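Local coordinates for Exo-beta-1,4-mannosidase (Rhizomucor miehei, PDB 4LYP), which hydrolyses terminal beta-mannosidic linkages as a glycoside hydrolase family 5 exo-beta-mannosidase and also has transglycosylation activity, at residues L149-W153 against Q154-G158; G160-V163 against A164-T167; T185-A188 against A189-Y192. All coordinates share one frame; numbering follows the deposited sequence.

The three contacts follow one another along the chain, from the loop after strand 144-148 out to two helices at the flank of the barrel. Interaction 1 lies at the pocket: Trp-153 comes within about 3 Å of a bound guanidine, and Glu-238, Trp-293, Asn-296 and Glu-416 complete that site. Interaction 2, on helix 158-167, starts soon after this loop, its centre about 12 Å away. Interaction 3, on helix 181-193, touches both. Its Tyr-192 OH lies 3.2 Å from Phe-152 CE1 of interaction 1, while Val-163 CG2 of interaction 2 packs 3.5 Å from Phe-191 N. The centres of interactions 2 and 3 are about 9 Å apart.

Interaction 1 of 3, residues L149-W153 against Q154-G158; sequences LGNFW and QWSGG
Asn-151 and Trp-155 meet with the amide standing over the indole: ND2 lies 3.2 Å above one ring face, over its centre, and its nearest ring atom is CE2. The amide is turned steeply against the indole, the two planes 69° apart. The same nitrogen donates a hydrogen bond to Ser-156 OG (2.9 Å, N-H...O 161°), which lies almost in the amide plane, so ND2 is gripped between a hydroxyl and an aromatic face. With CG anti to the backbone N (chi1 -169°), the amide reaches across to Trp-155 and Ser-156. Asn-237 ND2 binds OD1 from outside, and Trp-153 N gives that oxygen a weak bond, which together fix the amide's rotation. Trp-153 CB adds an apolar contact of 3.8 Å to Trp-155 CD1.

This is the loop after strand 144-148 at the C-terminal end of a TIM-barrel strand, where family 5 enzymes carry their active sites. Trp-153 touches the bound guanidine, and its NE1 is hydrogen-bonded to Glu-238. Gln-154 OE1 sits at the edge of the same indole, near the ring plane, while its NE2 is engaged by Tyr-181.

Away from the amide few side chains meet, and the buried loop is tied instead by backbone bonds and one water. Residues 154-157 form a beta turn closed by Gly-157 N to Gln-154 O (3.0 Å). Between the two limbs sits water 1, donating to Phe-152 O at 2.7 Å and to Gly-157 O at 2.8 Å. Beside it, Gly-158 CA directs a C-H toward Trp-153 O, a contact of 3.6 Å. Gln-154 N, in contrast, is buried here without a polar partner in the model.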
loop_
_atom_site.group_PDB
_atom_site.type_symbol
_atom_site.label_atom_id
_atom_site.label_comp_id
_atom_site.label_asym_id
_atom_site.label_seq_id
_atom_site.Cartn_x
_atom_site.Cartn_y
_atom_site.Cartn_z
ATOM N N LEU A 149 8.438 -2.821 -1.381
ATOM C CA LEU A 149 9.451 -3.876 -1.588
ATOM C C LEU A 149 9.405 -4.993 -0.571
ATOM O O LEU A 149 10.150 -5.995 -0.726
ATOM C CB LEU A 149 10.825 -3.224 -1.624
ATOM C CG LEU A 149 11.101 -2.380 -2.854
ATOM C CD1 LEU A 149 12.234 -1.390 -2.553
ATOM C CD2 LEU A 149 11.470 -3.308 -4.001
ATOM N N GLY A 150 8.597 -4.853 0.472
ATOM C CA GLY A 150 8.503 -5.879 1.519
ATOM C C GLY A 150 7.331 -5.602 2.384
ATOM O O GLY A 150 6.553 -4.672 2.085
ATOM N N ASN A 151 7.218 -6.361 3.458
ATOM C CA ASN A 151 5.983 -6.290 4.265
ATOM C C ASN A 151 6.301 -6.747 5.647
ATOM O O ASN A 151 6.875 -7.840 5.805
ATOM C CB ASN A 151 4.915 -7.184 3.637
ATOM C CG ASN A 151 3.521 -7.015 4.205
ATOM O OD1 ASN A 151 3.250 -6.175 5.082
ATOM N ND2 ASN A 151 2.615 -7.780 3.639
ATOM N N PHE A 152 5.993 -5.985 6.669
ATOM C CA PHE A 152 6.124 -6.510 8.022
ATOM C C PHE A 152 5.201 -7.721 8.169
ATOM O O PHE A 152 5.570 -8.676 8.898
ATOM C CB PHE A 152 5.812 -5.427 9.042
ATOM C CG PHE A 152 6.098 -5.904 10.435
ATOM C CD1 PHE A 152 7.404 -5.834 10.940
ATOM C CD2 PHE A 152 5.099 -6.522 11.223
ATOM C CE1 PHE A 152 7.710 -6.328 12.187
ATOM C CE2 PHE A 152 5.417 -7.024 12.502
ATOM C CZ PHE A 152 6.742 -6.916 12.964
ATOM N N TRP A 153 3.989 -7.621 7.635
ATOM C CA TRP A 153 2.941 -8.572 7.918
ATOM C C TRP A 153 3.018 -9.807 7.057
ATOM O O TRP A 153 3.807 -9.947 6.090
ATOM C CB TRP A 153 1.564 -7.886 7.833
ATOM C CG TRP A 153 1.489 -6.737 8.769
ATOM C CD1 TRP A 153 1.455 -5.403 8.429
ATOM C CD2 TRP A 153 1.503 -6.761 10.209
ATOM N NE1 TRP A 153 1.475 -4.605 9.570
ATOM C CE2 TRP A 153 1.493 -5.426 10.670
ATOM C CE3 TRP A 153 1.559 -7.820 11.163
ATOM C CZ2 TRP A 153 1.534 -5.103 12.024
ATOM C CZ3 TRP A 153 1.635 -7.477 12.506
ATOM C CH2 TRP A 153 1.615 -6.136 12.948
ATOM N N GLN A 154 2.119 -10.756 7.378
ATOM C CA GLN A 154 2.243 -12.146 6.895
ATOM C C GLN A 154 1.589 -12.413 5.576
ATOM O O GLN A 154 1.768 -13.502 5.003
ATOM C CB GLN A 154 1.673 -13.108 7.957
ATOM C CG GLN A 154 0.141 -13.091 8.172
ATOM C CD GLN A 154 -0.368 -12.007 9.125
ATOM O OE1 GLN A 154 0.197 -10.910 9.272
ATOM N NE2 GLN A 154 -1.501 -12.321 9.787
ATOM N N TRP A 155 0.837 -11.458 5.014
ATOM C CA TRP A 155 -0.010 -11.731 3.823
ATOM C C TRP A 155 0.725 -11.779 2.547
ATOM O O TRP A 155 0.185 -12.190 1.519
ATOM C CB TRP A 155 -1.189 -10.798 3.817
ATOM C CG TRP A 155 -0.899 -9.319 3.866
ATOM C CD1 TRP A 155 -0.947 -8.488 4.986
ATOM C CD2 TRP A 155 -0.616 -8.456 2.696
ATOM N NE1 TRP A 155 -0.704 -7.198 4.600
ATOM C CE2 TRP A 155 -0.525 -7.121 3.222
ATOM C CE3 TRP A 155 -0.426 -8.657 1.340
ATOM C CZ2 TRP A 155 -0.274 -6.017 2.416
ATOM C CZ3 TRP A 155 -0.205 -7.567 0.548
ATOM C CH2 TRP A 155 -0.121 -6.235 1.076
ATOM N N SER A 156 2.029 -11.427 2.568
ATOM C CA SER A 156 2.911 -11.634 1.438
ATOM C C SER A 156 4.141 -12.446 1.891
ATOM O O SER A 156 5.213 -12.365 1.268
ATOM C CB SER A 156 3.316 -10.302 0.800
ATOM O OG SER A 156 3.976 -9.501 1.770
ATOM N N GLY A 157 4.019 -13.196 3.001
ATOM C CA GLY A 157 5.188 -13.842 3.613
ATOM C C GLY A 157 5.864 -12.821 4.531
ATOM O O GLY A 157 5.628 -12.832 5.747
ATOM N N GLY A 158 6.599 -11.889 3.945
ATOM C CA GLY A 158 7.013 -10.703 4.680
ATOM C C GLY A 158 8.224 -10.974 5.611
ATOM O O GLY A 158 8.923 -11.981 5.518
HETATM O O HOH W 1 5.784 -11.303 8.134
#

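Interaction 2 of 3, residues G160-V163 against A164-T167; sequences GQYV and AWIT
Gln-161 lies across one face of the indole of Trp-165, the residue one turn later in the helix. Its CG makes a CH-pi contact 3.9 Å from the centroid of the six-membered ring, nearly on the ring normal, and its bend at chi2 (60°) brings the amide over the rim of the five-membered side. There NE2 is 3.2 Å from Trp-165 NE1, but both are donors and no bond joins them. The glutamine finds its partners elsewhere: OE1 is bound to Arg-111 and NE2 to Gln-170. Tyr-162 receives the edge of the indole on its own face, a T-shaped pair with centroids 5.5 Å apart and planes at 85°.

The backbone N-H groups of residues 164-167 are each met four residues back. Ala-164 N binds Gly-160 O, Trp-165 N binds Gln-161 O (2.9 Å), and Ile-166 N binds Tyr-162 O. Thr-167 N binds Val-163 O at 2.9 Å. Thr-167 OG1 lies 3.1 Å from the same oxygen and also receives a weak bond from Asn-169 N. An unbroken i to i+4 ladder of this kind defines the alpha-helix, here the one that follows strand 144-148 in the TIM barrel.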
loop_
_atom_site.group_PDB
_atom_site.type_symbol
_atom_site.label_atom_id
_atom_site.label_comp_id
_atom_site.label_asym_id
_atom_site.label_seq_id
_atom_site.Cartn_x
_atom_site.Cartn_y
_atom_site.Cartn_z
ATOM N N GLY A 160 8.479 -11.877 8.647
ATOM C CA GLY A 160 8.445 -13.128 9.381
ATOM C C GLY A 160 8.915 -14.291 8.553
ATOM O O GLY A 160 9.547 -15.205 9.085
ATOM N N GLN A 161 8.653 -14.273 7.253
ATOM C CA GLN A 161 9.160 -15.312 6.372
ATOM C C GLN A 161 10.683 -15.201 6.248
ATOM O O GLN A 161 11.359 -16.221 6.250
ATOM C CB GLN A 161 8.461 -15.280 5.012
ATOM C CG GLN A 161 8.990 -16.355 4.088
ATOM C CD GLN A 161 8.776 -17.742 4.665
ATOM O OE1 GLN A 161 7.649 -18.112 5.001
ATOM N NE2 GLN A 161 9.844 -18.556 4.787
ATOM N N TYR A 162 11.213 -13.986 6.079
ATOM C CA TYR A 162 12.689 -13.874 6.049
ATOM C C TYR A 162 13.283 -14.429 7.334
ATOM O O TYR A 162 14.321 -15.136 7.298
ATOM C CB TYR A 162 13.149 -12.444 5.812
ATOM C CG TYR A 162 13.017 -11.916 4.414
ATOM C CD1 TYR A 162 11.857 -11.304 3.955
ATOM C CD2 TYR A 162 14.051 -12.034 3.492
ATOM C CE1 TYR A 162 11.750 -10.778 2.694
ATOM C CE2 TYR A 162 13.967 -11.493 2.229
ATOM C CZ TYR A 162 12.828 -10.829 1.824
ATOM O OH TYR A 162 12.833 -10.235 0.614
ATOM N N VAL A 163 12.692 -14.118 8.497
ATOM C CA VAL A 163 13.158 -14.663 9.754
ATOM C C VAL A 163 13.101 -16.173 9.739
ATOM O O VAL A 163 14.055 -16.848 10.161
ATOM C CB VAL A 163 12.397 -14.043 10.950
ATOM C CG1 VAL A 163 12.732 -14.784 12.256
ATOM C CG2 VAL A 163 12.696 -12.542 11.068
ATOM N N ALA A 164 11.997 -16.762 9.246
ATOM C CA ALA A 164 11.907 -18.220 9.150
ATOM C C ALA A 164 13.005 -18.773 8.264
ATOM O O ALA A 164 13.566 -19.870 8.553
ATOM C CB ALA A 164 10.533 -18.588 8.589
ATOM N N TRP A 165 13.272 -18.150 7.126
ATOM C CA TRP A 165 14.385 -18.606 6.288
ATOM C C TRP A 165 15.702 -18.584 7.010
ATOM O O TRP A 165 16.466 -19.550 6.904
ATOM C CB TRP A 165 14.443 -17.793 5.043
ATOM C CG TRP A 165 13.434 -18.153 3.964
ATOM C CD1 TRP A 165 12.955 -19.383 3.667
ATOM C CD2 TRP A 165 12.867 -17.251 2.981
ATOM N NE1 TRP A 165 12.094 -19.332 2.578
ATOM C CE2 TRP A 165 12.031 -18.038 2.117
ATOM C CE3 TRP A 165 13.003 -15.882 2.720
ATOM C CZ2 TRP A 165 11.383 -17.484 1.024
ATOM C CZ3 TRP A 165 12.370 -15.367 1.603
ATOM C CH2 TRP A 165 11.548 -16.162 0.766
ATOM N N ILE A 166 15.994 -17.545 7.770
ATOM C CA ILE A 166 17.280 -17.471 8.429
ATOM C C ILE A 166 17.405 -18.446 9.573
ATOM O O ILE A 166 18.453 -19.084 9.737
ATOM C CB ILE A 166 17.530 -15.993 8.920
ATOM C CG1 ILE A 166 17.574 -15.013 7.735
ATOM C CG2 ILE A 166 18.852 -15.949 9.755
ATOM C CD1 ILE A 166 18.536 -15.404 6.629
ATOM N N THR A 167 16.327 -18.624 10.336
ATOM C CA THR A 167 16.383 -19.509 11.533
ATOM C C THR A 167 16.226 -20.948 11.163
ATOM O O THR A 167 16.528 -21.809 11.948
ATOM C CB THR A 167 15.360 -19.069 12.604
ATOM O OG1 THR A 167 14.053 -19.246 12.048
ATOM C CG2 THR A 167 15.528 -17.682 13.082
#

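Interaction 3 of 3, residues T185-A188 against A189-Y192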
loop_
_atom_site.group_PDB
_atom_site.type_symbol
_atom_site.label_atom_id
_atom_site.label_comp_id
_atom_site.label_asym_id
_atom_site.label_seq_id
_atom_site.Cartn_x
_atom_site.Cartn_y
_atom_site.Cartn_z
ATOM N N THR A 185 4.490 -10.079 16.217
ATOM C CA THR A 185 5.324 -8.917 16.036
ATOM C C THR A 185 6.717 -9.133 16.574
ATOM O O THR A 185 7.655 -8.778 15.930
ATOM C CB THR A 185 4.681 -7.624 16.637
ATOM O OG1 THR A 185 3.462 -7.337 15.967
ATOM C CG2 THR A 185 5.586 -6.410 16.538
ATOM N N GLN A 186 6.859 -9.720 17.757
ATOM C CA GLN A 186 8.218 -9.958 18.313
ATOM C C GLN A 186 8.983 -10.924 17.439
ATOM O O GLN A 186 10.206 -10.777 17.228
ATOM C CB GLN A 186 8.095 -10.547 19.751
ATOM C CG GLN A 186 7.701 -9.529 20.786
ATOM C CD GLN A 186 8.048 -9.876 22.203
ATOM O OE1 GLN A 186 7.292 -9.562 23.082
ATOM N NE2 GLN A 186 9.246 -10.444 22.449
ATOM N N PHE A 187 8.280 -11.896 16.829
ATOM C CA PHE A 187 8.906 -12.900 15.967
ATOM C C PHE A 187 9.442 -12.173 14.710
ATOM O O PHE A 187 10.626 -12.317 14.358
ATOM C CB PHE A 187 7.904 -13.965 15.556
ATOM C CG PHE A 187 8.473 -15.005 14.654
ATOM C CD1 PHE A 187 8.424 -14.809 13.271
ATOM C CD2 PHE A 187 8.897 -16.244 15.167
ATOM C CE1 PHE A 187 8.962 -15.767 12.366
ATOM C CE2 PHE A 187 9.304 -17.241 14.287
ATOM C CZ PHE A 187 9.390 -16.998 12.882
ATOM N N ALA A 188 8.592 -11.414 14.017
ATOM C CA ALA A 188 8.943 -10.811 12.768
ATOM C C ALA A 188 9.921 -9.635 12.942
ATOM O O ALA A 188 10.766 -9.387 12.052
ATOM C CB ALA A 188 7.716 -10.354 12.042
ATOM N N ALA A 189 9.840 -8.910 14.057
ATOM C CA ALA A 189 10.721 -7.768 14.272
ATOM C C ALA A 189 12.170 -8.179 14.475
ATOM O O ALA A 189 13.049 -7.336 14.421
ATOM C CB ALA A 189 10.222 -6.904 15.424
ATOM N N ARG A 190 12.434 -9.473 14.730
ATOM C CA ARG A 190 13.810 -9.977 14.730
ATOM C C ARG A 190 14.513 -9.643 13.443
ATOM O O ARG A 190 15.751 -9.502 13.421
ATOM C CB ARG A 190 13.849 -11.464 14.991
ATOM C CG ARG A 190 13.384 -11.818 16.411
ATOM C CD ARG A 190 13.639 -13.253 16.774
ATOM N NE ARG A 190 12.818 -14.069 15.958
ATOM C CZ ARG A 190 12.889 -15.430 15.902
ATOM N NH1 ARG A 190 13.876 -16.056 16.536
ATOM N NH2 ARG A 190 12.055 -16.170 15.152
ATOM N N PHE A 191 13.772 -9.470 12.355
ATOM C CA PHE A 191 14.305 -9.036 11.065
ATOM C C PHE A 191 15.225 -7.834 11.167
ATOM O O PHE A 191 16.252 -7.780 10.456
ATOM C CB PHE A 191 13.120 -8.732 10.150
ATOM C CG PHE A 191 13.495 -8.363 8.715
ATOM C CD1 PHE A 191 13.837 -7.043 8.386
ATOM C CD2 PHE A 191 13.461 -9.324 7.726
ATOM C CE1 PHE A 191 14.203 -6.696 7.045
ATOM C CE2 PHE A 191 13.792 -8.974 6.418
ATOM C CZ PHE A 191 14.124 -7.678 6.079
ATOM N N TYR A 192 14.887 -6.841 12.016
ATOM C CA TYR A 192 15.738 -5.669 12.186
ATOM C C TYR A 192 16.263 -5.502 13.621
ATOM O O TYR A 192 17.168 -4.745 13.822
ATOM C CB TYR A 192 15.049 -4.408 11.680
ATOM C CG TYR A 192 13.574 -4.250 12.095
ATOM C CD1 TYR A 192 13.194 -4.023 13.362
ATOM C CD2 TYR A 192 12.561 -4.396 11.118
ATOM C CE1 TYR A 192 11.849 -3.872 13.731
ATOM C CE2 TYR A 192 11.227 -4.265 11.459
ATOM C CZ TYR A 192 10.863 -4.015 12.755
ATOM O OH TYR A 192 9.523 -3.903 13.058
#
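One face of the Phe-187 ring carries Arg-190 NH2, which hangs 3.0 Å above the ring plane, displaced toward the rim. CE2 is the nearest ring carbon to NH2 and lies at the guanidinium edge; the two planes are inclined at 58°, so the charged group dips one corner onto the ring. Its CZ is 4.5 Å from the ring centroid, an off-centre cation-pi contact. On the same edge of the guanidinium, NE donates to Phe-187 O (3.2 Å, N-H...O 170°), using an in-plane lone pair of that carbonyl. A bend at chi3 (-67°) folds the arginine back so that one residue offers it both ring and carbonyl. The Tyr-192 ring has Ala-189 O over one face, 3.5 Å above its plane and toward the rim.

Along the backbone the helix changes character. Ala-189 N bonds to Thr-185 O (2.9 Å) in alpha fashion, whereas Phe-191 N reaches Ala-188 O (3.0 Å) and Tyr-192 N reaches Ala-189 O, both three residues back. The helix is kinked at this point.

Around it, Phe-191 stacks on Phe-159 of helix 158-167 and meets Phe-205 of helix 197-213 edge-to-face. Arg-190 touches Ile-197 at the start of that latter helix, and Tyr-192 OH is hydrogen-bonded to Gln-240 O in the loop between strand 230-234 and helix 244-257.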